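Glutamate ABC superfamily ATP binding cassette transporter, binding protein (Enterococcus faecium DO, PDB 5EYF) binds glutamate and probably delivers it to an ABC transporter for uptake into the cell. Local coordinates at residues B[122-125]-B[126-129]; B[230-233]-B[234-238]. All coordinates share one frame; numbering follows the deposited sequence.

Contact 1 (B[122-125]-B[126-129]); sequences DLNA and STTV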
loop_
_atom_site.group_PDB
_atom_site.type_symbol
_atom_site.label_atom_id
_atom_site.label_comp_id
_atom_site.label_asym_id
_atom_site.label_seq_id
_atom_site.Cartn_x
_atom_site.Cartn_y
_atom_site.Cartn_z
ATOM N N ASP B 122 7.947 16.802 12.518
ATOM C CA ASP B 122 8.251 17.445 13.793
ATOM C C ASP B 122 9.293 16.690 14.621
ATOM O O ASP B 122 9.522 17.044 15.776
ATOM C CB ASP B 122 6.967 17.581 14.618
ATOM C CG ASP B 122 6.009 18.609 14.041
ATOM O OD1 ASP B 122 6.491 19.521 13.335
ATOM O OD2 ASP B 122 4.779 18.513 14.293
ATOM N N LEU B 123 9.887 15.640 14.086
ATOM C CA LEU B 123 10.954 14.933 14.770
ATOM C C LEU B 123 12.298 15.530 14.377
ATOM O O LEU B 123 12.537 15.850 13.204
ATOM C CB LEU B 123 10.907 13.447 14.427
ATOM C CG LEU B 123 9.588 12.770 14.823
ATOM C CD1 LEU B 123 9.587 11.284 14.411
ATOM C CD2 LEU B 123 9.331 12.912 16.332
ATOM N N ASN B 124 13.173 15.685 15.362
ATOM C CA ASN B 124 14.424 16.403 15.161
ATOM C C ASN B 124 15.377 16.019 16.291
ATOM O O ASN B 124 15.054 15.182 17.139
ATOM C CB ASN B 124 14.159 17.909 15.129
ATOM C CG ASN B 124 13.451 18.384 16.397
ATOM O OD1 ASN B 124 13.993 18.250 17.493
ATOM N ND2 ASN B 124 12.225 18.891 16.257
ATOM N N ALA B 125 16.542 16.675 16.330
ATOM C CA ALA B 125 17.565 16.337 17.311
ATOM C C ALA B 125 17.090 16.498 18.746
ATOM O O ALA B 125 17.691 15.910 19.653
ATOM C CB ALA B 125 18.812 17.192 17.089
ATOM N N SER B 126 16.039 17.280 18.981
ATOM C CA SER B 126 15.536 17.458 20.337
ATOM C C SER B 126 14.490 16.429 20.744
ATOM O O SER B 126 14.094 16.418 21.916
ATOM C CB SER B 126 14.933 18.848 20.498
ATOM O OG SER B 126 15.874 19.873 20.185
ATOM N N THR B 127 14.021 15.583 19.821
ATOM C CA THR B 127 12.969 14.608 20.100
ATOM C C THR B 127 13.537 13.199 20.096
ATOM O O THR B 127 14.339 12.844 19.227
ATOM C CB THR B 127 11.826 14.671 19.076
ATOM O OG1 THR B 127 12.318 14.333 17.769
ATOM C CG2 THR B 127 11.205 16.066 19.048
ATOM N N THR B 128 13.082 12.389 21.041
ATOM C CA THR B 128 13.454 10.983 21.117
ATOM C C THR B 128 12.268 10.136 20.681
ATOM O O THR B 128 11.174 10.278 21.228
ATOM C CB THR B 128 13.862 10.593 22.538
ATOM O OG1 THR B 128 15.044 11.311 22.889
ATOM C CG2 THR B 128 14.134 9.120 22.604
ATOM N N VAL B 129 12.491 9.240 19.720
ATOM C CA VAL B 129 11.457 8.347 19.213
ATOM C C VAL B 129 11.738 6.937 19.709
ATOM O O VAL B 129 12.883 6.470 19.689
ATOM C CB VAL B 129 11.389 8.374 17.675
ATOM C CG1 VAL B 129 10.150 7.645 17.223
ATOM C CG2 VAL B 129 11.342 9.789 17.190
#
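S126 and T127 fold back on N124 in a type I beta turn running from N124 to T127, with an Asx turn built on the same asparagine. The turn leads into strand 128-132, part of the mixed sheet. S126 comes first. Its backbone N donates to OD1 of N124 at 2.7 Å, the bond that makes the Asx turn. The N lies in the plane of the amide C=O, but the N-H is bent away from a straight approach. N124 CG sits between its own N and carbonyl carbon (chi1 56°), which folds the amide over the turn. OD1 also comes within 3.2 Å of S126 CB.

T127 closes the turn with two bonds to the N124 backbone. Its N donates to N124 O at 2.9 Å, from above the carbonyl plane. In return, T127 OG1 accepts from N124 N at 2.9 Å, and this bond is nearly straight (168°). The torsion of T127 (chi1 63°) turns OG1 back toward N124, while CG2 lies anti to the carbonyl carbon, beside the backbone N. CG2 lies 3.8 Å from D122 O. N124 is therefore gripped through its N, its O and its side-chain oxygen. The D122 carboxylate turns away from the turn and forms a salt bridge with K118 of the second subunit.

T128 starts the strand, and its N bonds to D169. V129 follows, buried and paired through its backbone with strand 149-153. Its side chain points back at L123, and the two cross at about a right angle. L123 also rests on I117 and A145, outside the turn. V129 CG2 meets both methyls of L123, at 3.6 Å from CD1 and 3.8 Å from CD2.

Contact 2 (B[230-233]-B[234-238]); sequences KIYQ and KWFPN
This is a local contact at the C-terminal end of helix 227-235, where Y232 meets F236 as the chain leaves the helix. The last turn is held by backbone bonds. K234 N donates to K230 O at 3.1 Å, and F236 N donates to Y232 O at 2.9 Å. The bond from W235 N to I231 O is weak. F236 is the first residue to leave helical geometry, and P237 CB packs 3.5 Å from Q233 O.

The main side-chain contact is a CH-pi one. With Y232 CG anti to the backbone N (chi1 -171°), the ring comes round to F236. F236 CB lies over one face of the Y232 ring, 4.0 Å from its centroid and 28° off the normal. F236 CD2 touches Y232 CE1 at 3.7 Å. The rings are oblique, planes at 41°. The Y232 OH bonds to E239 O, which probably helps hold the ring in place. On another side of the helix, W235 presents the edge of its indole to I231, with CD1 3.3 Å from I231 O.

Beyond the helix, OD2 of D44, in helix 41-54, forms a salt bridge with K234 NZ and accepts a hydrogen bond from W235 NE1. I231 packs on F41, D44 and A48 of the same helix. F236 meets the rings of F28, F41 and F103, so the helix end faces helix 41-54, a loop and strand 103-112.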
loop_
_atom_site.group_PDB
_atom_site.type_symbol
_atom_site.label_atom_id
_atom_site.label_comp_id
_atom_site.label_asym_id
_atom_site.label_seq_id
_atom_site.Cartn_x
_atom_site.Cartn_y
_atom_site.Cartn_z
ATOM N N LYS B 230 -14.388 -11.248 5.099
ATOM C CA LYS B 230 -14.983 -11.528 6.400
ATOM C C LYS B 230 -13.942 -11.407 7.513
ATOM O O LYS B 230 -14.212 -10.835 8.577
ATOM C CB LYS B 230 -15.607 -12.928 6.380
ATOM C CG LYS B 230 -16.550 -13.203 7.520
ATOM C CD LYS B 230 -17.273 -14.531 7.357
ATOM C CE LYS B 230 -18.424 -14.651 8.370
ATOM N NZ LYS B 230 -19.043 -16.025 8.402
ATOM N N ILE B 231 -12.748 -11.964 7.289
ATOM C CA ILE B 231 -11.696 -11.901 8.306
ATOM C C ILE B 231 -11.246 -10.456 8.527
ATOM O O ILE B 231 -11.025 -10.020 9.674
ATOM C CB ILE B 231 -10.524 -12.804 7.899
ATOM C CG1 ILE B 231 -10.944 -14.269 7.878
ATOM C CG2 ILE B 231 -9.310 -12.608 8.843
ATOM C CD1 ILE B 231 -9.930 -15.191 7.224
ATOM N N TYR B 232 -11.107 -9.690 7.439
ATOM C CA TYR B 232 -10.752 -8.279 7.554
ATOM C C TYR B 232 -11.795 -7.517 8.379
ATOM O O TYR B 232 -11.443 -6.737 9.273
ATOM C CB TYR B 232 -10.587 -7.656 6.163
ATOM C CG TYR B 232 -10.008 -6.261 6.292
ATOM C CD1 TYR B 232 -8.628 -6.056 6.299
ATOM C CD2 TYR B 232 -10.839 -5.167 6.493
ATOM C CE1 TYR B 232 -8.100 -4.788 6.473
ATOM C CE2 TYR B 232 -10.320 -3.894 6.681
ATOM C CZ TYR B 232 -8.953 -3.713 6.674
ATOM O OH TYR B 232 -8.452 -2.452 6.871
ATOM N N GLN B 233 -13.085 -7.754 8.097
ATOM C CA GLN B 233 -14.170 -7.068 8.798
ATOM C C GLN B 233 -14.221 -7.423 10.280
ATOM O O GLN B 233 -14.671 -6.610 11.094
ATOM C CB GLN B 233 -15.504 -7.403 8.131
ATOM C CG GLN B 233 -15.614 -6.817 6.742
ATOM C CD GLN B 233 -16.740 -7.395 5.895
ATOM O OE1 GLN B 233 -16.624 -7.490 4.651
ATOM N NE2 GLN B 233 -17.852 -7.736 6.546
ATOM N N LYS B 234 -13.782 -8.631 10.644
ATOM C CA LYS B 234 -13.754 -9.044 12.045
ATOM C C LYS B 234 -12.761 -8.221 12.854
ATOM O O LYS B 234 -13.055 -7.819 13.989
ATOM C CB LYS B 234 -13.403 -10.533 12.129
ATOM C CG LYS B 234 -13.200 -11.064 13.566
ATOM C CD LYS B 234 -12.847 -12.552 13.557
ATOM C CE LYS B 234 -12.309 -13.015 14.890
ATOM N NZ LYS B 234 -11.856 -14.436 14.851
ATOM N N TRP B 235 -11.587 -7.951 12.283
ATOM C CA TRP B 235 -10.489 -7.321 13.016
ATOM C C TRP B 235 -10.387 -5.812 12.814
ATOM O O TRP B 235 -9.934 -5.117 13.728
ATOM C CB TRP B 235 -9.150 -7.993 12.643
ATOM C CG TRP B 235 -9.150 -9.404 13.190
ATOM C CD1 TRP B 235 -9.425 -10.567 12.505
ATOM C CD2 TRP B 235 -8.989 -9.774 14.554
ATOM N NE1 TRP B 235 -9.398 -11.638 13.366
ATOM C CE2 TRP B 235 -9.124 -11.179 14.626
ATOM C CE3 TRP B 235 -8.702 -9.060 15.721
ATOM C CZ2 TRP B 235 -9.005 -11.886 15.830
ATOM C CZ3 TRP B 235 -8.573 -9.758 16.902
ATOM C CH2 TRP B 235 -8.734 -11.159 16.950
ATOM N N PHE B 236 -10.815 -5.287 11.666
ATOM C CA PHE B 236 -10.669 -3.865 11.339
ATOM C C PHE B 236 -11.991 -3.266 10.872
ATOM O O PHE B 236 -12.069 -2.654 9.799
ATOM C CB PHE B 236 -9.583 -3.696 10.280
ATOM C CG PHE B 236 -8.320 -4.333 10.668
ATOM C CD1 PHE B 236 -7.549 -3.774 11.671
ATOM C CD2 PHE B 236 -7.931 -5.546 10.114
ATOM C CE1 PHE B 236 -6.403 -4.385 12.083
ATOM C CE2 PHE B 236 -6.778 -6.173 10.555
ATOM C CZ PHE B 236 -6.007 -5.581 11.523
ATOM N N PRO B 237 -13.044 -3.375 11.684
ATOM C CA PRO B 237 -14.371 -2.957 11.210
ATOM C C PRO B 237 -14.482 -1.470 10.915
ATOM O O PRO B 237 -15.320 -1.078 10.093
ATOM C CB PRO B 237 -15.295 -3.369 12.360
ATOM C CG PRO B 237 -14.414 -3.381 13.588
ATOM C CD PRO B 237 -13.089 -3.876 13.080
ATOM N N ASN B 238 -13.662 -0.626 11.536
ATOM C CA ASN B 238 -13.768 0.816 11.339
ATOM C C ASN B 238 -12.539 1.409 10.666
ATOM O O ASN B 238 -12.393 2.638 10.640
ATOM C CB ASN B 238 -14.022 1.519 12.676
ATOM C CG ASN B 238 -15.330 1.098 13.305
ATOM O OD1 ASN B 238 -16.312 0.834 12.599
ATOM N ND2 ASN B 238 -15.358 1.026 14.631
#

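Overall arrangement
Both contacts are local and partly buried, but they hold different elements. Contact 1 leads from a loop into strand 128-132 near one end of the molecule, its centre about 25 Å from the centre of the chain. Contact 2 ends helix 227-235 and its centre lies closer in, at about 16 Å. The centres of the two contacts are about 34 Å apart and they do not touch. Contact 1 is mainly polar, with a small apolar pair beneath it. Contact 2 joins helical backbone bonds to aromatic packing, and its F236 side chain is about 8 Å from that of the glutamate-binding T85. Only contact 1 reaches the second subunit, through D122.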